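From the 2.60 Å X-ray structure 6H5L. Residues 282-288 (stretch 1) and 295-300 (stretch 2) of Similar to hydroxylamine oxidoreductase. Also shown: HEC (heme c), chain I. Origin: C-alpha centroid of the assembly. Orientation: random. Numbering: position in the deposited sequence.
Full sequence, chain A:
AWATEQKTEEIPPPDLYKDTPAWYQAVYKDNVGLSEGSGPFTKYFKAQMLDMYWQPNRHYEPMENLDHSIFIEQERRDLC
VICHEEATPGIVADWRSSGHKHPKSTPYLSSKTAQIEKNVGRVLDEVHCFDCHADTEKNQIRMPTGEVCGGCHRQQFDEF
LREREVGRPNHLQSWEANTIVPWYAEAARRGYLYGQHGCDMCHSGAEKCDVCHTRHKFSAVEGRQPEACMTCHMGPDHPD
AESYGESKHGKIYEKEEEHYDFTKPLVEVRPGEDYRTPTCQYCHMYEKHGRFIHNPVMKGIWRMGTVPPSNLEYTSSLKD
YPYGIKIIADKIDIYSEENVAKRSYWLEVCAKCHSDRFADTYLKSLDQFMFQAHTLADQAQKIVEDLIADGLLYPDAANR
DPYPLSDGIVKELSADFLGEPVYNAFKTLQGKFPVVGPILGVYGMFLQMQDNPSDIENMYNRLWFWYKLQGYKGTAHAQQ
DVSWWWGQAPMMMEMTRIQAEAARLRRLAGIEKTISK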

ATOM      1  N   TYR A 282       8.074 -18.462 -30.408  1.00 28.53           N
ATOM      2  CA  TYR A 282       8.976 -17.421 -30.890  1.00 22.04           C
ATOM      3  C   TYR A 282       9.896 -17.950 -31.983  1.00 21.29           C
ATOM      4  O   TYR A 282      10.103 -17.284 -33.005  1.00 31.20           O
ATOM      5  N   CYS A 283      10.456 -19.146 -31.789  1.00 22.97           N
ATOM      6  CA  CYS A 283      11.349 -19.723 -32.788  1.00 23.91           C
ATOM      7  C   CYS A 283      10.595 -20.083 -34.065  1.00 17.50           C
ATOM      8  O   CYS A 283      11.038 -19.752 -35.171  1.00 19.47           O
ATOM      9  N   HIS A 284       9.446 -20.749 -33.932  1.00 17.42           N
ATOM     10  CA  HIS A 284       8.790 -21.369 -35.080  1.00 24.23           C
ATOM     11  C   HIS A 284       7.758 -20.481 -35.764  1.00 20.96           C
ATOM     12  O   HIS A 284       7.572 -20.598 -36.981  1.00 17.55           O
ATOM     13  N   MET A 285       7.072 -19.607 -35.029  1.00 22.28           N
ATOM     14  CA  MET A 285       6.095 -18.738 -35.673  1.00 20.48           C
ATOM     15  C   MET A 285       6.723 -17.505 -36.300  1.00 21.00           C
ATOM     16  O   MET A 285       6.019 -16.750 -36.982  1.00 18.54           O
ATOM     17  N   TYR A 286       8.015 -17.280 -36.088  1.00 20.05           N
ATOM     18  CA  TYR A 286       8.737 -16.310 -36.898  1.00 17.64           C
ATOM     19  C   TYR A 286       8.751 -16.758 -38.354  1.00 15.77           C
ATOM     20  O   TYR A 286       9.122 -17.898 -38.661  1.00 18.90           O
ATOM     21  N   GLU A 287       8.337 -15.856 -39.251  1.00 21.43           N
ATOM     22  CA  GLU A 287       8.310 -16.146 -40.680  1.00 22.04           C
ATOM     23  C   GLU A 287       9.600 -15.728 -41.377  1.00 22.99           C
ATOM     24  O   GLU A 287      10.355 -16.594 -41.830  1.00 26.07           O
ATOM     25  N   LYS A 288       9.886 -14.419 -41.435  1.00 22.76           N
ATOM     26  CA  LYS A 288      11.131 -13.902 -42.003  1.00 19.20           C
ATOM     27  C   LYS A 288      11.266 -12.396 -41.803  1.00 24.14           C
ATOM     28  O   LYS A 288      10.262 -11.675 -41.812  1.00 23.68           O
ATOM     29  N   ASN A 295       1.276 -19.525 -37.683  1.00 21.54           N
ATOM     30  CA  ASN A 295       1.513 -20.948 -37.912  1.00 22.82           C
ATOM     31  C   ASN A 295       3.002 -21.222 -37.733  1.00 22.69           C
ATOM     32  O   ASN A 295       3.833 -20.360 -38.045  1.00 23.61           O
ATOM     33  N   PRO A 296       3.380 -22.396 -37.227  1.00 22.12           N
ATOM     34  CA  PRO A 296       4.782 -22.646 -36.848  1.00 24.08           C
ATOM     35  C   PRO A 296       5.631 -23.413 -37.860  1.00 20.68           C
ATOM     36  O   PRO A 296       6.755 -23.784 -37.508  1.00 25.39           O
ATOM     37  N   VAL A 297       5.152 -23.660 -39.079  1.00 18.68           N
ATOM     38  CA  VAL A 297       5.768 -24.649 -39.960  1.00 19.91           C
ATOM     39  C   VAL A 297       6.469 -24.034 -41.163  1.00 20.63           C
ATOM     40  O   VAL A 297       7.011 -24.782 -41.991  1.00 22.07           O
ATOM     41  N   MET A 298       6.495 -22.705 -41.287  1.00 20.05           N
ATOM     42  CA  MET A 298       6.923 -22.099 -42.547  1.00 22.26           C
ATOM     43  C   MET A 298       8.419 -22.264 -42.808  1.00 21.17           C
ATOM     44  O   MET A 298       8.840 -22.276 -43.972  1.00 26.71           O
ATOM     45  N   LYS A 299       9.234 -22.395 -41.763  1.00 18.67           N
ATOM     46  CA  LYS A 299      10.683 -22.407 -41.917  1.00 21.73           C
ATOM     47  C   LYS A 299      11.302 -23.803 -41.807  1.00 21.95           C
ATOM     48  O   LYS A 299      12.526 -23.905 -41.682  1.00 21.39           O
ATOM     49  N   GLY A 300      10.501 -24.867 -41.857  1.00 19.73           N
ATOM     50  CA  GLY A 300      11.048 -26.211 -41.735  1.00 19.07           C
ATOM     51  C   GLY A 300      11.947 -26.584 -42.900  1.00 28.26           C
ATOM     52  O   GLY A 300      11.665 -26.275 -44.060  1.00 22.70           O
TER

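This is a small, mostly polar contact in which one lysine from an irregular loop donates to two backbone carbonyls of a heme-binding segment, with a proline packed alongside and two waters filling the gaps.

Lys 299 carries the largest share of the contact. Its CA-to-CB bond points toward stretch 1, and chi angles m, t, m, m fold the chain so that the ammonium arrives among the carbonyls there. NZ donates to Cys 283 O at 2.7 Å and to Tyr 286 O at 2.6 Å, with His 284 O also near, 3.4 Å from NZ. The carbonyls concentrate negative potential, and a buried amine is well suited to meet it. The aliphatic part of the side chain is used as well: Lys 299 CD lies 3.3 Å from Glu 287 O and sits at the edge of the Tyr 286 ring (t rotamer), near its plane, 4.1 Å from Tyr 286 CD2.

Pro 296 supplies the apolar part. Its CB is 3.7 Å from His 284 CB and 4.3 Å from Met 285 CG, the methionine being extended in m, t, t. Here the backbones are close, with the CA atoms of Met 285 and Pro 296 4.3 Å apart. Pro 296 CA also makes a CA-H...O contact with His 284 O at 3.5 Å.

Water 1 reconciles carbonyls from both stretches, donating to His 284 O at 2.9 Å and to Asn 295 O at 2.6 Å while accepting from Met 298 N at 3.1 Å. Water 2 accepts from His 284 ND1 at 2.9 Å and lies 2.9 Å from Pro 296 O and 3.1 Å from HEC O1A, linking the ligand histidine, the loop and a heme propionate.

The heme holds two helix residues directly and also touches the loop, with Gly 300 CA 3.5 Å from HEC O1A. Cys 283 SG is bonded to HEC CAC at 1.8 Å, and His 284, in rotamer m, leads its ring away from stretch 2 to place NE2 2.0 Å from HEC FE.

The loop also braces itself. Asn 295 points away from stretch 1, and its p rotamer lets OD1 accept from Val 297 N at 3.1 Å; a weak bond joins Asn 295 ND2 to Met 298 SD at 3.5 Å. A type I turn from Val 297 to Gly 300 then presents Lys 299. Met 298 points toward stretch 1, but its nearest approach, Met 298 CB to Glu 287 CG, is 4.9 Å, whereas Glu 287 points away. The rule is economical: a braced loop, one buried lysine and ordered water satisfy carbonyls beside a heme.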

ATOM      1  CB  TYR A 282       9.791 -16.843 -29.734  1.00 20.02           C
ATOM      2  CG  TYR A 282      10.450 -15.533 -30.093  1.00 23.50           C
ATOM      3  CD1 TYR A 282       9.730 -14.346 -30.070  1.00 23.75           C
ATOM      4  CD2 TYR A 282      11.784 -15.484 -30.476  1.00 17.91           C
ATOM      5  CE1 TYR A 282      10.319 -13.145 -30.408  1.00 22.30           C
ATOM      6  CE2 TYR A 282      12.384 -14.286 -30.815  1.00 25.08           C
ATOM      7  CZ  TYR A 282      11.647 -13.120 -30.780  1.00 24.35           C
ATOM      8  OH  TYR A 282      12.235 -11.924 -31.117  1.00 46.34           O
ATOM      9  CB  CYS A 283      12.054 -20.958 -32.218  1.00 20.52           C
ATOM     10  SG  CYS A 283      13.671 -20.674 -31.437  1.00 20.55           S
ATOM     11  CB  HIS A 284       8.126 -22.680 -34.657  1.00 18.68           C
ATOM     12  CG  HIS A 284       9.091 -23.810 -34.486  1.00 21.05           C
ATOM     13  ND1 HIS A 284       9.491 -24.609 -35.536  1.00 20.29           N
ATOM     14  CD2 HIS A 284       9.753 -24.262 -33.396  1.00 19.50           C
ATOM     15  CE1 HIS A 284      10.348 -25.513 -35.096  1.00 20.60           C
ATOM     16  NE2 HIS A 284      10.524 -25.324 -33.801  1.00 20.52           N
ATOM     17  CB  MET A 285       5.011 -18.320 -34.682  1.00 20.12           C
ATOM     18  CG  MET A 285       4.167 -19.480 -34.198  1.00 17.25           C
ATOM     19  SD  MET A 285       2.590 -18.965 -33.506  1.00 30.06           S
ATOM     20  CE  MET A 285       1.620 -20.447 -33.778  1.00 30.70           C
ATOM     21  CB  TYR A 286      10.164 -16.153 -36.365  1.00 22.29           C
ATOM     22  CG  TYR A 286      11.018 -15.151 -37.110  1.00 23.06           C
ATOM     23  CD1 TYR A 286      11.070 -13.822 -36.714  1.00 14.99           C
ATOM     24  CD2 TYR A 286      11.798 -15.542 -38.193  1.00 23.15           C
ATOM     25  CE1 TYR A 286      11.862 -12.908 -37.381  1.00 20.31           C
ATOM     26  CE2 TYR A 286      12.593 -14.634 -38.864  1.00 21.95           C
ATOM     27  CZ  TYR A 286      12.620 -13.318 -38.454  1.00 22.53           C
ATOM     28  OH  TYR A 286      13.405 -12.400 -39.114  1.00 22.60           O
ATOM     29  CB  GLU A 287       7.109 -15.456 -41.333  1.00 20.47           C
ATOM     30  CG  GLU A 287       7.002 -15.707 -42.826  1.00 27.85           C
ATOM     31  CD  GLU A 287       5.714 -15.181 -43.411  1.00 28.86           C
ATOM     32  OE1 GLU A 287       5.441 -15.474 -44.593  1.00 34.14           O
ATOM     33  OE2 GLU A 287       4.974 -14.484 -42.689  1.00 25.15           O
ATOM     34  CB  LYS A 288      11.231 -14.222 -43.499  1.00 20.69           C
ATOM     35  CG  LYS A 288      10.062 -13.719 -44.332  1.00 19.42           C
ATOM     36  CD  LYS A 288      10.259 -14.026 -45.806  1.00 23.33           C
ATOM     37  CE  LYS A 288       9.021 -13.682 -46.613  1.00 24.51           C
ATOM     38  NZ  LYS A 288       9.220 -14.014 -48.050  1.00 49.37           N
ATOM     39  CB  ASN A 295       1.025 -21.397 -39.295  1.00 20.10           C
ATOM     40  CG  ASN A 295       2.069 -21.211 -40.382  1.00 19.45           C
ATOM     41  OD1 ASN A 295       3.016 -21.991 -40.496  1.00 16.54           O
ATOM     42  ND2 ASN A 295       1.881 -20.191 -41.208  1.00 21.65           N
ATOM     43  CB  PRO A 296       4.610 -23.481 -35.576  1.00 20.66           C
ATOM     44  CG  PRO A 296       3.388 -24.303 -35.863  1.00 21.16           C
ATOM     45  CD  PRO A 296       2.482 -23.453 -36.727  1.00 15.44           C
ATOM     46  CB  VAL A 297       4.731 -25.688 -40.430  1.00 19.09           C
ATOM     47  CG1 VAL A 297       3.923 -26.202 -39.250  1.00 15.58           C
ATOM     48  CG2 VAL A 297       3.815 -25.082 -41.484  1.00 13.75           C
ATOM     49  CB  MET A 298       6.553 -20.617 -42.576  1.00 19.58           C
ATOM     50  CG  MET A 298       5.061 -20.342 -42.483  1.00 20.22           C
ATOM     51  SD  MET A 298       4.089 -21.265 -43.689  1.00 21.59           S
ATOM     52  CE  MET A 298       4.717 -20.598 -45.227  1.00 22.70           C
ATOM     53  CB  LYS A 299      11.329 -21.490 -40.883  1.00 20.91           C
ATOM     54  CG  LYS A 299      10.778 -20.079 -40.882  1.00 22.91           C
ATOM     55  CD  LYS A 299      11.679 -19.139 -40.104  1.00 19.72           C
ATOM     56  CE  LYS A 299      11.960 -19.662 -38.705  1.00 20.50           C
ATOM     57  NZ  LYS A 299      10.724 -19.847 -37.892  1.00 17.05           N
TER
HETATM   58 FE   HEC I 607      11.745 -26.507 -32.745  1.00 20.92          FE
HETATM   59  CHA HEC I 607      12.763 -28.218 -35.468  1.00 17.31           C
HETATM   60  CHB HEC I 607       8.897 -28.448 -32.543  1.00 21.03           C
HETATM   61  CHC HEC I 607      10.862 -24.978 -29.797  1.00 19.97           C
HETATM   62  CHD HEC I 607      14.181 -24.100 -33.219  1.00 17.96           C
HETATM   63  NA  HEC I 607      11.012 -28.112 -33.747  1.00 19.95           N
HETATM   64  C1A HEC I 607      11.518 -28.525 -34.963  1.00 21.40           C
HETATM   65  C2A HEC I 607      10.503 -29.335 -35.603  1.00 21.40           C
HETATM   66  C3A HEC I 607       9.440 -29.399 -34.802  1.00 18.89           C
HETATM   67  C4A HEC I 607       9.737 -28.630 -33.615  1.00 20.53           C
HETATM   68  CMA HEC I 607       8.123 -30.155 -35.079  1.00 21.85           C
HETATM   69  CAA HEC I 607      10.633 -30.004 -36.979  1.00 17.61           C
HETATM   70  CBA HEC I 607      10.183 -29.018 -38.048  1.00 16.48           C
HETATM   71  CGA HEC I 607      11.392 -28.314 -38.602  1.00 17.77           C
HETATM   72  O1A HEC I 607      11.498 -27.075 -38.415  1.00 19.89           O
HETATM   73  O2A HEC I 607      12.252 -28.992 -39.218  1.00 27.65           O
HETATM   74  NB  HEC I 607      10.140 -26.646 -31.442  1.00 17.12           N
HETATM   75  C1B HEC I 607       9.137 -27.592 -31.494  1.00 16.39           C
HETATM   76  C2B HEC I 607       8.397 -27.539 -30.253  1.00 11.74           C
HETATM   77  C3B HEC I 607       8.930 -26.578 -29.496  1.00 13.11           C
HETATM   78  C4B HEC I 607      10.043 -25.999 -30.226  1.00 15.28           C
HETATM   79  CMB HEC I 607       7.173 -28.411 -29.907  1.00 10.75           C
HETATM   80  CAB HEC I 607       8.457 -26.158 -28.088  1.00 11.92           C
HETATM   81  CBB HEC I 607       8.656 -27.290 -27.053  1.00 11.03           C
HETATM   82  NC  HEC I 607      12.366 -24.818 -31.732  1.00 19.34           N
HETATM   83  C1C HEC I 607      11.918 -24.423 -30.487  1.00 17.48           C
HETATM   84  C2C HEC I 607      12.857 -23.452 -29.957  1.00 14.98           C
HETATM   85  C3C HEC I 607      13.665 -23.096 -30.961  1.00 22.89           C
HETATM   86  C4C HEC I 607      13.446 -24.021 -32.058  1.00 18.70           C
HETATM   87  CMC HEC I 607      12.602 -22.606 -28.691  1.00 17.12           C
HETATM   88  CAC HEC I 607      14.768 -22.012 -30.907  1.00 18.69           C
HETATM   89  CBC HEC I 607      15.912 -22.452 -29.969  1.00 31.57           C
HETATM   90  ND  HEC I 607      13.240 -26.190 -34.144  1.00 20.51           N
HETATM   91  C1D HEC I 607      14.166 -25.149 -34.116  1.00 22.54           C
HETATM   92  C2D HEC I 607      15.114 -25.348 -35.191  1.00 18.66           C
HETATM   93  C3D HEC I 607      14.670 -26.639 -35.892  1.00 17.36           C
HETATM   94  C4D HEC I 607      13.497 -27.087 -35.176  1.00 20.17           C
HETATM   95  CMD HEC I 607      16.320 -24.456 -35.556  1.00 14.29           C
HETATM   96  CAD HEC I 607      15.330 -27.304 -37.118  1.00 22.69           C
HETATM   97  CBD HEC I 607      14.855 -26.556 -38.361  1.00 20.82           C
HETATM   98  CGD HEC I 607      15.413 -27.199 -39.601  1.00 19.22           C
HETATM   99  O1D HEC I 607      16.599 -26.938 -39.932  1.00 24.31           O
HETATM  100  O2D HEC I 607      14.667 -27.966 -40.262  1.00 19.80           O
HETATM  101  O   HOH W   1       6.071 -20.296 -39.387  1.00 17.22           O
HETATM  102  O   HOH W   2       9.232 -24.958 -38.403  1.00 22.71           O